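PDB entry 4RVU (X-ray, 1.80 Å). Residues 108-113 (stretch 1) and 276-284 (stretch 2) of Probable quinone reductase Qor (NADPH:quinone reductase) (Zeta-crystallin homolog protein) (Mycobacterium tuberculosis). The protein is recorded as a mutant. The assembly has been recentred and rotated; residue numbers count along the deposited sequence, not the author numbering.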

# COMPACT_ATOMS: atom_id res chain seq x y z
N ALA A 108 13.13 7.00 -27.93
CA ALA A 108 14.48 7.37 -27.51
C ALA A 108 14.59 7.68 -26.01
O ALA A 108 15.59 7.36 -25.39
CB ALA A 108 14.99 8.55 -28.34
N SER A 109 13.55 8.29 -25.45
CA SER A 109 13.57 8.67 -24.04
C SER A 109 13.54 7.47 -23.08
O SER A 109 13.88 7.59 -21.90
CB SER A 109 12.41 9.61 -23.72
OG SER A 109 11.17 8.98 -24.00
N LEU A 110 13.12 6.31 -23.59
CA LEU A 110 13.07 5.08 -22.81
C LEU A 110 14.03 4.04 -23.38
O LEU A 110 13.75 2.83 -23.35
CB LEU A 110 11.65 4.53 -22.75
CG LEU A 110 10.60 5.48 -22.17
CD1 LEU A 110 9.26 4.81 -22.18
CD2 LEU A 110 10.96 5.92 -20.76
N THR A 111 15.15 4.52 -23.92
CA THR A 111 16.20 3.67 -24.46
C THR A 111 17.52 4.10 -23.84
O THR A 111 17.81 5.30 -23.75
CB THR A 111 16.29 3.80 -25.99
OG1 THR A 111 15.05 3.39 -26.58
CG2 THR A 111 17.42 2.94 -26.54
N ALA A 112 18.34 3.14 -23.42
CA ALA A 112 19.64 3.45 -22.82
C ALA A 112 20.76 2.95 -23.70
O ALA A 112 20.65 1.89 -24.33
CB ALA A 112 19.75 2.83 -21.44
N LYS A 113 21.86 3.70 -23.74
CA LYS A 113 23.09 3.21 -24.37
C LYS A 113 23.66 2.09 -23.53
O LYS A 113 23.69 2.18 -22.31
CB LYS A 113 24.13 4.33 -24.49
CG LYS A 113 23.80 5.40 -25.53
CD LYS A 113 24.82 6.54 -25.50
CE LYS A 113 24.50 7.62 -26.52
NZ LYS A 113 25.53 8.70 -26.56
N PHE A 276 7.04 3.87 -13.16
CA PHE A 276 8.37 4.16 -12.62
C PHE A 276 9.36 4.51 -13.73
O PHE A 276 10.55 4.62 -13.49
CB PHE A 276 8.88 3.01 -11.75
CG PHE A 276 7.95 2.66 -10.62
CD1 PHE A 276 8.18 3.17 -9.35
CD2 PHE A 276 6.82 1.88 -10.84
CE1 PHE A 276 7.31 2.88 -8.30
CE2 PHE A 276 5.94 1.59 -9.81
CZ PHE A 276 6.19 2.08 -8.52
N THR A 277 8.84 4.70 -14.94
CA THR A 277 9.61 5.21 -16.08
C THR A 277 8.81 6.32 -16.75
O THR A 277 8.60 6.32 -17.98
CB THR A 277 9.92 4.09 -17.09
OG1 THR A 277 8.71 3.39 -17.41
CG2 THR A 277 10.91 3.10 -16.52
N ARG A 278 8.37 7.29 -15.95
CA ARG A 278 7.42 8.30 -16.40
C ARG A 278 8.05 9.42 -17.22
O ARG A 278 7.34 10.15 -17.91
CB ARG A 278 6.66 8.90 -15.21
CG ARG A 278 5.88 7.86 -14.42
CD ARG A 278 5.51 8.34 -13.00
NE ARG A 278 4.72 9.57 -12.95
CZ ARG A 278 3.54 9.75 -13.54
NH1 ARG A 278 3.00 8.79 -14.29
NH2 ARG A 278 2.90 10.91 -13.41
N THR A 279 9.36 9.58 -17.12
CA THR A 279 10.08 10.58 -17.89
C THR A 279 11.39 9.97 -18.35
O THR A 279 11.83 8.95 -17.81
CB THR A 279 10.39 11.84 -17.07
OG1 THR A 279 11.21 11.49 -15.94
CG2 THR A 279 9.11 12.52 -16.57
N GLY A 280 12.03 10.59 -19.34
CA GLY A 280 13.35 10.14 -19.76
C GLY A 280 14.32 10.27 -18.60
O GLY A 280 15.23 9.46 -18.43
N GLU A 281 14.10 11.30 -17.79
CA GLU A 281 14.97 11.58 -16.65
C GLU A 281 14.89 10.45 -15.62
O GLU A 281 15.91 10.04 -15.05
CB GLU A 281 14.58 12.92 -16.02
CG GLU A 281 14.85 14.16 -16.89
CD GLU A 281 13.95 14.29 -18.13
OE1 GLU A 281 12.80 13.79 -18.14
OE2 GLU A 281 14.40 14.93 -19.11
N GLU A 282 13.68 9.96 -15.38
CA GLU A 282 13.49 8.90 -14.39
C GLU A 282 14.04 7.59 -14.92
O GLU A 282 14.71 6.85 -14.20
CB GLU A 282 12.01 8.74 -14.01
CG GLU A 282 11.78 7.64 -12.94
CD GLU A 282 10.32 7.51 -12.52
OE1 GLU A 282 9.43 7.80 -13.34
OE2 GLU A 282 10.08 7.12 -11.35
N PHE A 283 13.75 7.32 -16.18
CA PHE A 283 14.26 6.12 -16.83
C PHE A 283 15.79 6.10 -16.82
O PHE A 283 16.41 5.07 -16.51
CB PHE A 283 13.74 6.02 -18.27
CG PHE A 283 14.49 5.03 -19.11
CD1 PHE A 283 14.12 3.69 -19.12
CD2 PHE A 283 15.59 5.42 -19.86
CE1 PHE A 283 14.82 2.76 -19.86
CE2 PHE A 283 16.31 4.49 -20.60
CZ PHE A 283 15.93 3.16 -20.60
N SER A 284 16.40 7.23 -17.14
CA SER A 284 17.86 7.30 -17.23
C SER A 284 18.51 7.09 -15.88
O SER A 284 19.59 6.51 -15.80
CB SER A 284 18.31 8.62 -17.85
OG SER A 284 18.07 8.64 -19.24
O HOH W 1 16.18 8.94 -21.40

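What holds the aromatic ring of Phe 283 in place against the first stretch? Its CA-to-CB bond points toward that stretch, and with chi1 at 165° (t) the ring lies alongside the backbone from Ser 109 to Ala 112. Leu 110 covers one face: its CA sits 3.8 Å from the centroid of the Phe 283 ring and only 5° off the ring normal, so this is a CH-pi contact made by a main-chain carbon almost directly above the ring. The carbonyl carbon follows closely, with Leu 110 C 3.5 Å from Phe 283 CZ. Ala 112 meets the ring at its edge, where Ala 112 N is 3.7 Å from Phe 283 CZ, and its methyl group adds an apolar contact, Ala 112 CB to Phe 283 CE2 at 3.9 Å. Much of what the buried ring packs against is therefore backbone.

How does the side chain of Leu 110 contribute, given that its CA-to-CB bond points sideways? Its m, t rotamer carries the end of the chain nearer to the second stretch. There Leu 110 CD2 lies 3.7 Å from Phe 283 CB, an apolar contact near the root of the aromatic side chain. Leu 110 CD2 also reaches the loop before the helix, 3.7 Å from Thr 277 O and 4.2 Å from Thr 277 CB. Leu 110 thus packs on Phe 283 twice, through its backbone over the ring and through its side chain beside CB.

Why can Ser 109 come so close to the start of the helix? Gly 280 stands opposite it, with the two CA atoms 4.5 Å apart, and has no side chain to keep them separated; an ideal CB there would lie a tight 3.4 Å from Ser 109 CB. The closeness permits a CA-H...O contact from Gly 280 CA to Ser 109 O at 3.4 Å. No direct hydrogen bond joins the stretches, but water 1 bridges them: it donates to Ser 109 O at 2.7 Å and is hydrogen-bonded to Ser 284 OG at 2.9 Å.

What organises the helix start that presents Gly 280 and Phe 283? Thr 279 is the N-cap, its OG1 accepting from Glu 282 N at 3.0 Å. Separately, Arg 278 N donates to Glu 282 OE1 at 2.9 Å, so backbone and side chain of Glu 282 both tie the first turn to the preceding loop. Phe 283 N donates to Thr 279 O at 3.0 Å, anchoring the backbone from which the ring extends.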